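Local coordinates for protein YcaO (Methanopyrus kandleri, PDB 6CIB) that binds an adenine nucleotide and magnesium and, as a YcaO-family enzyme, probably activates peptide backbone amides for thioamidation, at residues A[140-145]-A[358-363]; A[168-173]-A[209-214]. All blocks are in the same frame, centred on the assembly; numbering follows the deposited sequence.

Contact 1: residues A[140-145]-A[358-363]; sequences ALPSHT and VIDEAR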
# COMPACT_ATOMS: atom_id res chain seq x y z
N ALA A 140 -0.60 15.25 -17.35
CA ALA A 140 -1.91 14.76 -17.79
C ALA A 140 -2.74 14.12 -16.67
O ALA A 140 -3.96 14.33 -16.59
CB ALA A 140 -1.75 13.79 -18.96
N LEU A 141 -2.09 13.34 -15.82
CA LEU A 141 -2.75 12.69 -14.69
C LEU A 141 -2.16 13.16 -13.36
O LEU A 141 -1.00 13.58 -13.32
CB LEU A 141 -2.66 11.17 -14.82
CG LEU A 141 -3.36 10.49 -16.02
CD1 LEU A 141 -3.25 8.99 -15.88
CD2 LEU A 141 -4.82 10.90 -16.17
N PRO A 142 -2.97 13.12 -12.26
CA PRO A 142 -2.41 13.48 -10.96
C PRO A 142 -1.35 12.49 -10.48
O PRO A 142 -1.42 11.29 -10.78
CB PRO A 142 -3.63 13.44 -10.02
CG PRO A 142 -4.82 13.57 -10.91
CD PRO A 142 -4.42 12.86 -12.17
N SER A 143 -0.38 13.02 -9.74
CA SER A 143 0.62 12.22 -9.02
C SER A 143 -0.08 11.49 -7.87
O SER A 143 -1.22 11.83 -7.51
CB SER A 143 1.72 13.14 -8.49
OG SER A 143 1.19 14.12 -7.61
N HIS A 144 0.58 10.48 -7.32
CA HIS A 144 0.02 9.69 -6.20
C HIS A 144 1.14 8.92 -5.48
O HIS A 144 2.31 9.07 -5.82
CB HIS A 144 -1.13 8.77 -6.66
CG HIS A 144 -0.73 7.78 -7.70
ND1 HIS A 144 -0.07 6.61 -7.40
CD2 HIS A 144 -0.90 7.77 -9.04
CE1 HIS A 144 0.15 5.92 -8.51
NE2 HIS A 144 -0.34 6.61 -9.52
N THR A 145 0.77 8.11 -4.48
CA THR A 145 1.76 7.45 -3.61
C THR A 145 1.76 5.90 -3.70
O THR A 145 2.39 5.23 -2.86
CB THR A 145 1.61 7.89 -2.14
OG1 THR A 145 0.30 7.58 -1.69
CG2 THR A 145 1.86 9.40 -1.97
N VAL A 358 -8.18 1.92 -9.51
CA VAL A 358 -8.76 2.42 -8.24
C VAL A 358 -8.25 3.81 -7.82
O VAL A 358 -8.90 4.50 -7.04
CB VAL A 358 -8.60 1.41 -7.07
CG1 VAL A 358 -9.44 0.17 -7.30
CG2 VAL A 358 -7.15 1.03 -6.82
N ILE A 359 -7.08 4.19 -8.33
CA ILE A 359 -6.52 5.52 -8.10
C ILE A 359 -6.97 6.51 -9.18
O ILE A 359 -7.40 7.62 -8.87
CB ILE A 359 -4.97 5.48 -7.96
CG1 ILE A 359 -4.58 4.65 -6.73
CG2 ILE A 359 -4.38 6.88 -7.85
CD1 ILE A 359 -3.22 4.01 -6.82
N ASP A 360 -6.88 6.10 -10.44
CA ASP A 360 -7.29 6.93 -11.58
C ASP A 360 -7.82 6.02 -12.69
O ASP A 360 -7.15 5.04 -13.07
CB ASP A 360 -6.09 7.74 -12.11
CG ASP A 360 -6.51 8.88 -13.04
OD1 ASP A 360 -7.28 8.67 -14.00
OD2 ASP A 360 -6.03 10.01 -12.80
N GLU A 361 -8.99 6.36 -13.22
CA GLU A 361 -9.64 5.56 -14.28
C GLU A 361 -8.79 5.43 -15.54
O GLU A 361 -8.91 4.43 -16.25
CB GLU A 361 -11.03 6.12 -14.62
CG GLU A 361 -12.11 5.61 -13.67
CD GLU A 361 -13.47 6.25 -13.88
OE1 GLU A 361 -13.73 6.85 -14.95
OE2 GLU A 361 -14.30 6.15 -12.94
N ALA A 362 -7.93 6.41 -15.78
CA ALA A 362 -7.02 6.39 -16.92
C ALA A 362 -5.80 5.47 -16.75
O ALA A 362 -5.14 5.14 -17.74
CB ALA A 362 -6.57 7.80 -17.26
N ARG A 363 -5.52 5.05 -15.51
CA ARG A 363 -4.36 4.19 -15.21
C ARG A 363 -4.74 2.70 -15.27
O ARG A 363 -4.48 1.94 -14.33
CB ARG A 363 -3.73 4.56 -13.85
CG ARG A 363 -3.12 5.95 -13.77
CD ARG A 363 -2.53 6.20 -12.39
NE ARG A 363 -1.90 7.52 -12.26
CZ ARG A 363 -0.62 7.79 -12.55
NH1 ARG A 363 0.19 6.84 -12.99
NH2 ARG A 363 -0.15 9.02 -12.38
O HOH W 1 -3.35 9.64 -11.31

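Contact 2: residues A[168-173]-A[209-214]; sequences RDSWSI and LPSRVE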
# COMPACT_ATOMS: atom_id res chain seq x y z
N ARG A 168 -3.11 -3.16 -5.14
CA ARG A 168 -3.96 -2.24 -5.90
C ARG A 168 -4.26 -2.76 -7.31
O ARG A 168 -5.30 -2.42 -7.87
CB ARG A 168 -3.36 -0.83 -5.94
CG ARG A 168 -2.94 -0.31 -4.58
CD ARG A 168 -4.01 0.49 -3.88
NE ARG A 168 -3.72 0.68 -2.46
CZ ARG A 168 -2.86 1.57 -1.95
NH1 ARG A 168 -2.13 2.36 -2.74
NH2 ARG A 168 -2.70 1.63 -0.64
N ASP A 169 -3.36 -3.57 -7.87
CA ASP A 169 -3.62 -4.26 -9.15
C ASP A 169 -4.82 -5.21 -9.02
O ASP A 169 -5.73 -5.17 -9.86
CB ASP A 169 -2.37 -5.00 -9.66
CG ASP A 169 -2.61 -5.68 -11.01
OD1 ASP A 169 -2.57 -5.01 -12.07
OD2 ASP A 169 -2.83 -6.91 -11.01
N SER A 170 -4.82 -6.03 -7.96
CA SER A 170 -5.94 -6.94 -7.64
C SER A 170 -7.25 -6.18 -7.42
O SER A 170 -8.27 -6.54 -8.00
CB SER A 170 -5.63 -7.78 -6.41
OG SER A 170 -4.71 -8.81 -6.70
N TRP A 171 -7.20 -5.15 -6.57
CA TRP A 171 -8.36 -4.31 -6.29
C TRP A 171 -8.88 -3.63 -7.57
O TRP A 171 -10.09 -3.61 -7.80
CB TRP A 171 -8.03 -3.31 -5.17
CG TRP A 171 -9.15 -2.42 -4.73
CD1 TRP A 171 -10.49 -2.61 -4.91
CD2 TRP A 171 -9.02 -1.19 -3.99
NE1 TRP A 171 -11.20 -1.58 -4.36
CE2 TRP A 171 -10.33 -0.69 -3.79
CE3 TRP A 171 -7.93 -0.46 -3.49
CZ2 TRP A 171 -10.58 0.51 -3.11
CZ3 TRP A 171 -8.17 0.74 -2.81
CH2 TRP A 171 -9.50 1.21 -2.62
N SER A 172 -7.97 -3.13 -8.40
CA SER A 172 -8.32 -2.51 -9.68
C SER A 172 -9.01 -3.47 -10.66
O SER A 172 -9.96 -3.09 -11.34
CB SER A 172 -7.09 -1.90 -10.34
OG SER A 172 -6.61 -0.82 -9.58
N ILE A 173 -8.54 -4.71 -10.69
CA ILE A 173 -9.15 -5.79 -11.47
C ILE A 173 -10.59 -6.10 -11.02
O ILE A 173 -11.49 -6.19 -11.86
CB ILE A 173 -8.21 -7.03 -11.54
CG1 ILE A 173 -7.48 -7.06 -12.88
CG2 ILE A 173 -8.92 -8.36 -11.35
CD1 ILE A 173 -6.48 -5.94 -13.07
N LEU A 209 -9.08 -11.78 -2.98
CA LEU A 209 -9.09 -11.17 -4.30
C LEU A 209 -8.32 -12.03 -5.29
O LEU A 209 -7.38 -12.73 -4.88
CB LEU A 209 -8.49 -9.76 -4.25
CG LEU A 209 -9.41 -8.59 -3.88
CD1 LEU A 209 -9.73 -8.58 -2.40
CD2 LEU A 209 -8.79 -7.27 -4.26
N PRO A 210 -8.71 -12.01 -6.58
CA PRO A 210 -7.87 -12.67 -7.58
C PRO A 210 -6.53 -11.94 -7.71
O PRO A 210 -6.49 -10.75 -8.03
CB PRO A 210 -8.70 -12.54 -8.87
CG PRO A 210 -9.58 -11.36 -8.64
CD PRO A 210 -9.94 -11.46 -7.18
N SER A 211 -5.45 -12.65 -7.42
CA SER A 211 -4.11 -12.11 -7.58
C SER A 211 -3.54 -12.50 -8.94
O SER A 211 -3.61 -13.66 -9.34
CB SER A 211 -3.20 -12.63 -6.46
OG SER A 211 -1.85 -12.24 -6.66
N ARG A 212 -2.98 -11.52 -9.63
CA ARG A 212 -2.31 -11.76 -10.92
C ARG A 212 -0.84 -12.12 -10.76
O ARG A 212 -0.14 -12.31 -11.75
CB ARG A 212 -2.46 -10.55 -11.84
CG ARG A 212 -3.89 -10.28 -12.29
CD ARG A 212 -4.00 -8.83 -12.71
NE ARG A 212 -4.11 -8.68 -14.14
CZ ARG A 212 -3.92 -7.56 -14.83
NH1 ARG A 212 -3.56 -6.42 -14.25
NH2 ARG A 212 -4.09 -7.60 -16.14
N VAL A 213 -0.37 -12.22 -9.51
CA VAL A 213 1.03 -12.53 -9.21
C VAL A 213 1.10 -13.82 -8.38
O VAL A 213 0.56 -13.89 -7.27
CB VAL A 213 1.74 -11.37 -8.46
CG1 VAL A 213 3.21 -11.69 -8.21
CG2 VAL A 213 1.60 -10.05 -9.23
N GLU A 214 1.77 -14.84 -8.91
CA GLU A 214 1.83 -16.12 -8.23
C GLU A 214 2.71 -16.08 -6.99
O GLU A 214 3.79 -15.49 -7.00
CB GLU A 214 2.26 -17.25 -9.15
CG GLU A 214 1.65 -18.57 -8.72
CD GLU A 214 2.20 -19.75 -9.46
OE1 GLU A 214 2.04 -19.79 -10.69
OE2 GLU A 214 2.80 -20.63 -8.80
O HOH W 2 -2.72 -8.73 -8.82

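Contact 1: residues A[140-145]-A[358-363]
The guanidinium of Arg363 lies between two side chains of the 140-145 loop: His144 NE2 sits over the centre of one face, 3.2 Å above the plane, and Leu141 CD1 lies over the opposite face, toward the rim. The loop between strands 124-128 and 148-150 here meets the loop after strand 346-351, with the His144 side chain about 10 Å from the bound magnesium. In the guanidinium plane, at the edge, are Pro142 O and a water. The imidazole stands at 89° to the guanidinium and meets it with its edge; over one face of the imidazole, Ile359 CG2 makes a CH-pi contact 4.0 Å from the ring centroid. The 358-363 side is shaped by a type I turn from Asp360 to Arg363 combined with an Asx turn, in which Asp360 OD1 accepts from Ala362 N through its anti lone pair. Arg363 leaves that turn fully extended from CG to NE. Its NH2 donates to Pro142 O at 3.1 Å from above the carbonyl plane, while NH1 makes a salt bridge to Glu131, which probably helps to balance the buried charge. His144 ND1 accepts from the backbone N of Asn146, and NE2 also has a weak hydrogen bond to Glu356. The other branch of Leu141, CD2, packs on Ala362 CB at 3.7 Å. The water accepts from Arg363 NE at 2.7 Å and gives its two protons to Pro142 O and Asp360 OD2.

Contact 2: residues A[168-173]-A[209-214]
Arg212 reaches from its loop across helix 154-177, and its CB and CG pass the Asp169 carboxylate. The chain stays extended through chi2 and then bends at chi3 (108°), which turns NE and the guanidinium over Ile173. There CD and NE cross the isoleucine obliquely, each 3.9 Å from Ile173 CG1, and Ile173 CD1 presses on one face of the guanidinium, off centre toward NH1. NH1 itself reaches the edge of the Asp169 carboxylate: its bond to the syn lone pair of Asp169 OD1 is short, 2.8 Å, but bent (132°), and the one to OD2 is weak; the two flat groups are nearly coplanar. Asp169 CG is anti to the backbone N (chi1 -178°), which brings the carboxylate to this salt bridge, and OD1 also accepts from the backbone N of Ser355. NH2, at the other tip, donates to the carbonyl of Asn366.

This is a helix packed against the connection between strands 203-209 and 217-224, and one turn of the helix supplies both the charge and the apolar cover. Ser170, the next residue after Asp169, donates from OG to Pro210 O at 2.9 Å, approaching from above the carbonyl plane. On the side of that bond away from Arg212, Leu209 CD2 fits against the helix backbone, 3.5 Å from Trp171 N. Ile173 and Pro210 slide past each other in opposite directions, touching CG2 to CG. A water bridges helix and loop, donating to Asp169 OD2 and Ser170 OG and accepting from Arg212 N at 2.9 Å.

In the fold
From the N terminus the chain passes strand 124-128 and enters the loop holding 140-145, the first half of contact 1. Strand 148-150 follows, then helix 154-177, whose residues 168-173 meet 209-214, just beyond strand 203-209; contact 2 thus closes a short loop of 35 residues. The chain returns to contact 1 only at 358-363, after strand 346-351, so contact 2 is nested inside the much longer loop of contact 1. The two also touch, through Val358, which packs on Trp171 and probably hydrogen-bonds to Ser172. Helix 154-177, which carries the ADP-binding residues Glu156 and Gln160, is thereby joined to the 209-214 loop and the 358-363 loop.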